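Local coordinates for protein aminotransferase (Helicobacter pylori, PDB 2FNU) that transfers an amino group, with pyridoxal phosphate as cofactor, to a UDP-linked 4-keto sugar in the making of pseudaminic acid, the sialic-acid-like sugar that modifies flagellin, at residues Leu45-Ala50 against Ala192-Asp197; His49-Asn54 against Glu199-Met204. One frame throughout, in Å; residues are numbered along the deposited sequence.

Interaction 1: Leu45-Ala50 against Ala192-Asp197; sequences LGVKHA and AVVTND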
# COMPACT_ATOMS: atom_id res chain seq x y z
N LEU B 45 9.84 -10.93 18.89
CA LEU B 45 10.21 -12.13 18.15
C LEU B 45 11.65 -12.59 18.38
O LEU B 45 12.00 -13.73 18.06
CB LEU B 45 9.99 -11.88 16.64
CG LEU B 45 8.54 -11.60 16.25
CD1 LEU B 45 8.53 -11.12 14.81
CD2 LEU B 45 7.68 -12.85 16.44
N GLY B 46 12.49 -11.69 18.89
CA GLY B 46 13.92 -11.99 19.02
C GLY B 46 14.66 -12.03 17.69
O GLY B 46 15.54 -12.88 17.47
N VAL B 47 14.29 -11.11 16.78
CA VAL B 47 14.93 -11.01 15.47
C VAL B 47 15.72 -9.72 15.34
O VAL B 47 15.54 -8.78 16.11
CB VAL B 47 13.92 -11.16 14.30
CG1 VAL B 47 13.28 -12.55 14.34
CG2 VAL B 47 12.85 -10.09 14.33
N LYS B 48 16.61 -9.68 14.34
CA LYS B 48 17.48 -8.55 14.13
C LYS B 48 16.75 -7.34 13.52
O LYS B 48 17.02 -6.18 13.90
CB LYS B 48 18.61 -9.00 13.20
CG LYS B 48 19.89 -8.27 13.38
CD LYS B 48 20.93 -8.77 12.38
CE LYS B 48 21.57 -10.07 12.78
NZ LYS B 48 22.59 -10.45 11.72
N HIS B 49 15.85 -7.60 12.57
CA HIS B 49 15.25 -6.54 11.77
C HIS B 49 13.77 -6.75 11.52
O HIS B 49 13.32 -7.87 11.36
CB HIS B 49 15.92 -6.46 10.40
CG HIS B 49 17.37 -6.12 10.45
ND1 HIS B 49 17.84 -4.90 10.89
CD2 HIS B 49 18.47 -6.84 10.10
CE1 HIS B 49 19.15 -4.88 10.80
NE2 HIS B 49 19.57 -6.04 10.33
N ALA B 50 13.03 -5.63 11.48
CA ALA B 50 11.61 -5.64 11.10
C ALA B 50 11.31 -4.41 10.27
O ALA B 50 11.82 -3.30 10.56
CB ALA B 50 10.72 -5.67 12.34
N ALA B 192 4.38 -6.99 7.71
CA ALA B 192 5.78 -6.80 8.11
C ALA B 192 6.62 -7.85 7.42
O ALA B 192 6.14 -8.97 7.18
CB ALA B 192 5.97 -6.94 9.61
N VAL B 193 7.87 -7.51 7.12
CA VAL B 193 8.89 -8.52 6.82
C VAL B 193 9.89 -8.43 7.95
O VAL B 193 10.35 -7.34 8.29
CB VAL B 193 9.64 -8.31 5.50
CG1 VAL B 193 10.60 -9.53 5.26
CG2 VAL B 193 8.71 -8.14 4.31
N VAL B 194 10.19 -9.57 8.56
CA VAL B 194 11.27 -9.63 9.56
C VAL B 194 12.37 -10.54 9.04
O VAL B 194 12.13 -11.47 8.24
CB VAL B 194 10.79 -10.08 10.97
CG1 VAL B 194 9.66 -9.14 11.44
CG2 VAL B 194 10.32 -11.53 10.95
N THR B 195 13.60 -10.23 9.44
CA THR B 195 14.75 -11.00 8.94
C THR B 195 15.93 -10.82 9.88
O THR B 195 15.98 -9.81 10.58
CB THR B 195 15.15 -10.56 7.50
OG1 THR B 195 16.22 -11.38 7.02
CG2 THR B 195 15.59 -9.08 7.42
N ASN B 196 16.87 -11.77 9.86
CA ASN B 196 18.17 -11.61 10.53
C ASN B 196 19.29 -11.26 9.54
O ASN B 196 20.45 -11.20 9.92
CB ASN B 196 18.52 -12.86 11.34
CG ASN B 196 17.57 -13.10 12.51
OD1 ASN B 196 17.06 -12.14 13.11
ND2 ASN B 196 17.30 -14.37 12.83
N ASP B 197 18.92 -11.01 8.28
CA ASP B 197 19.87 -10.64 7.23
C ASP B 197 19.84 -9.13 7.02
O ASP B 197 18.88 -8.59 6.46
CB ASP B 197 19.49 -11.37 5.93
CG ASP B 197 20.55 -11.22 4.84
OD1 ASP B 197 20.87 -10.08 4.42
OD2 ASP B 197 21.10 -12.25 4.41
O HOH W 1 16.01 -14.88 15.60
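Strand 49-53, outermost within the chain in its seven-stranded mixed sheet, begins beside the end of strand 191-195: H49 and T195 form an antiparallel hydrogen-bonded pair, A50 and V194 the non-hydrogen-bonded pair next to it. T195 N donates to H49 O over 3.1 Å. The return bond from H49 N to T195 O, at 3.0 Å, is weak, its N-H...O angle only 128°. Beyond this pair the N196 side chain takes over from the backbone. Its OD1 accepts from K48 N at 2.8 Å, the donor lying nearly in line with the C=O, while ND2 donates to a water that in turn donates to G46 O. Both ends of the amide are thus engaged, which fixes its rotation. K48 returns the grip: its chain bends at chi3 (-79°), and NZ reaches N196 O at 2.9 Å. This is the sheet of the large domain in fold type I aminotransferases, in which strand 191-195 runs antiparallel to both neighbours. On the face carrying A50 and V194, V194 CG1 packs 3.7 Å from A50 CB and also meets L45 CD1, the L45 and V194 side chains crossing at about a right angle. V47 CG2 comes 3.9 Å from V194 CB. L41 and C42 of helix 32-45 touch A50 on this buried side. On the face of H49 and T195, where helix 198-208 packs, T195 CG2 lies against H49 CB at 4.0 Å. OG1 of T195, anti to its backbone N (chi1 -176°), accepts from D197 N at 3.0 Å in an ST turn and is also hydrogen-bonded to L173 O. D197, the N-cap of the following helix, uses OD1 to hold L200 N.

Interaction 2: His49-Asn54 against Glu199-Met204; sequences HALVFN and ELHEKM
The imidazoles of H49 and H201 lie face to face in an offset stack, centroids 4.2 Å apart and planes only 11° from parallel. H201 CB and CD2 sit over one face of the H49 ring, and K48 CG lies above its opposite face. Over one face of the H201 ring come H49 CB and ND1; near its plane, at the edge, are A50 O and E202 OE2. The stack ties helix 198-208 to edge strand 49-53 of the sheet; the helix follows strand 191-195, the neighbour of 49-53, after a short turn. The axes of 199-204 and 49-53 run nearly parallel, at 16°, and come within 9.0 Å of each other. Each histidine also offers its CB to the other ring in a CH-pi contact, H49 CB standing 3.7 Å from the H201 centroid. The H201 ring gets there with CG anti to its backbone N (chi1 173°), reaching from the helix toward the strand. H49 NE2 is hydrogen-bonded to S198 OG at the start of the same helix, which restrains the turn of the ring being stacked upon. L51 meets the far end of H201 with its branch point: CG lies 3.3 Å from H201 CE1, and CD2 touches the same carbon. One turn further along the helix, the other methyl of L51, CD1, packs against M204 CB at 3.6 Å.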
# COMPACT_ATOMS: atom_id res chain seq x y z
N HIS B 49 15.85 -7.60 12.57
CA HIS B 49 15.25 -6.54 11.77
C HIS B 49 13.77 -6.75 11.52
O HIS B 49 13.32 -7.87 11.36
CB HIS B 49 15.92 -6.46 10.40
CG HIS B 49 17.37 -6.12 10.45
ND1 HIS B 49 17.84 -4.90 10.89
CD2 HIS B 49 18.47 -6.84 10.10
CE1 HIS B 49 19.15 -4.88 10.80
NE2 HIS B 49 19.57 -6.04 10.33
N ALA B 50 13.03 -5.63 11.48
CA ALA B 50 11.61 -5.64 11.10
C ALA B 50 11.31 -4.41 10.27
O ALA B 50 11.82 -3.30 10.56
CB ALA B 50 10.72 -5.67 12.34
N LEU B 51 10.47 -4.60 9.25
CA LEU B 51 10.00 -3.49 8.43
C LEU B 51 8.51 -3.62 8.29
O LEU B 51 8.04 -4.71 7.93
CB LEU B 51 10.59 -3.58 7.02
CG LEU B 51 12.05 -3.19 6.85
CD1 LEU B 51 12.51 -3.57 5.43
CD2 LEU B 51 12.27 -1.70 7.11
N VAL B 52 7.78 -2.54 8.54
CA VAL B 52 6.32 -2.60 8.40
C VAL B 52 5.88 -1.96 7.09
O VAL B 52 6.54 -1.04 6.56
CB VAL B 52 5.57 -1.99 9.61
CG1 VAL B 52 5.85 -2.80 10.87
CG2 VAL B 52 6.01 -0.55 9.84
N PHE B 53 4.78 -2.48 6.54
CA PHE B 53 4.30 -2.18 5.18
C PHE B 53 2.80 -1.94 5.22
O PHE B 53 2.15 -2.29 6.22
CB PHE B 53 4.54 -3.38 4.26
CG PHE B 53 5.98 -3.63 3.92
CD1 PHE B 53 6.52 -3.17 2.74
CD2 PHE B 53 6.79 -4.33 4.81
CE1 PHE B 53 7.86 -3.39 2.44
CE2 PHE B 53 8.13 -4.55 4.52
CZ PHE B 53 8.67 -4.09 3.34
N ASN B 54 2.24 -1.39 4.13
CA ASN B 54 0.81 -1.11 4.11
C ASN B 54 -0.07 -2.37 4.14
O ASN B 54 -1.24 -2.31 4.48
CB ASN B 54 0.43 -0.26 2.89
CG ASN B 54 0.45 -1.04 1.61
OD1 ASN B 54 -0.62 -1.50 1.11
ND2 ASN B 54 1.63 -1.26 1.09
N GLU B 199 21.68 -7.07 5.07
CA GLU B 199 21.72 -6.59 3.69
C GLU B 199 20.32 -6.66 3.07
O GLU B 199 19.90 -5.72 2.38
CB GLU B 199 22.75 -7.35 2.87
CG GLU B 199 24.18 -6.89 3.21
CD GLU B 199 25.29 -7.62 2.46
OE1 GLU B 199 26.47 -7.33 2.76
OE2 GLU B 199 25.00 -8.45 1.57
N LEU B 200 19.59 -7.73 3.37
CA LEU B 200 18.24 -7.89 2.82
C LEU B 200 17.31 -6.83 3.41
O LEU B 200 16.53 -6.18 2.68
CB LEU B 200 17.71 -9.31 3.12
CG LEU B 200 16.28 -9.58 2.66
CD1 LEU B 200 16.09 -9.27 1.18
CD2 LEU B 200 15.92 -11.04 2.95
N HIS B 201 17.37 -6.65 4.73
CA HIS B 201 16.62 -5.58 5.38
C HIS B 201 16.84 -4.22 4.71
O HIS B 201 15.88 -3.56 4.33
CB HIS B 201 16.98 -5.52 6.87
CG HIS B 201 16.40 -4.34 7.59
ND1 HIS B 201 15.08 -4.30 7.98
CD2 HIS B 201 16.97 -3.18 8.00
CE1 HIS B 201 14.86 -3.15 8.60
NE2 HIS B 201 15.99 -2.46 8.63
N GLU B 202 18.09 -3.83 4.50
CA GLU B 202 18.35 -2.52 3.90
C GLU B 202 17.81 -2.43 2.47
O GLU B 202 17.33 -1.37 2.06
CB GLU B 202 19.84 -2.17 3.97
CG GLU B 202 20.42 -2.12 5.38
CD GLU B 202 19.84 -1.02 6.26
OE1 GLU B 202 19.19 -0.07 5.75
OE2 GLU B 202 20.01 -1.10 7.50
N LYS B 203 17.90 -3.53 1.71
CA LYS B 203 17.37 -3.52 0.32
C LYS B 203 15.84 -3.34 0.32
O LYS B 203 15.28 -2.56 -0.47
CB LYS B 203 17.69 -4.82 -0.41
CG LYS B 203 19.04 -4.86 -1.06
CD LYS B 203 19.27 -6.21 -1.74
CE LYS B 203 18.42 -6.38 -3.00
NZ LYS B 203 18.79 -7.60 -3.82
N MET B 204 15.17 -4.09 1.20
CA MET B 204 13.71 -3.98 1.32
C MET B 204 13.25 -2.61 1.80
O MET B 204 12.22 -2.10 1.36
CB MET B 204 13.20 -5.07 2.26
CG MET B 204 13.40 -6.47 1.68
SD MET B 204 12.57 -7.77 2.64
CE MET B 204 13.37 -7.58 4.26

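Overall arrangement
From the N terminus, the end of helix 32-45, the following loop and the start of strand 49-53 supply the first segment of interaction 1, the strand itself that of interaction 2. The chain then runs through helix 56-66 and the other sheet strands before strand 191-195 returns to close a loop of 141 residues in interaction 1. A few residues later helix 198-208 closes interaction 2. The contacts share H49 and A50 but are staggered, so their loops overlap and neither lies within the other. Together they fix strand 49-53 against its neighbouring strand and one covering helix. V193 joins them, its O lying 2.9 Å from L51 N, probably hydrogen-bonded, and its CG1 packing on M204 CE.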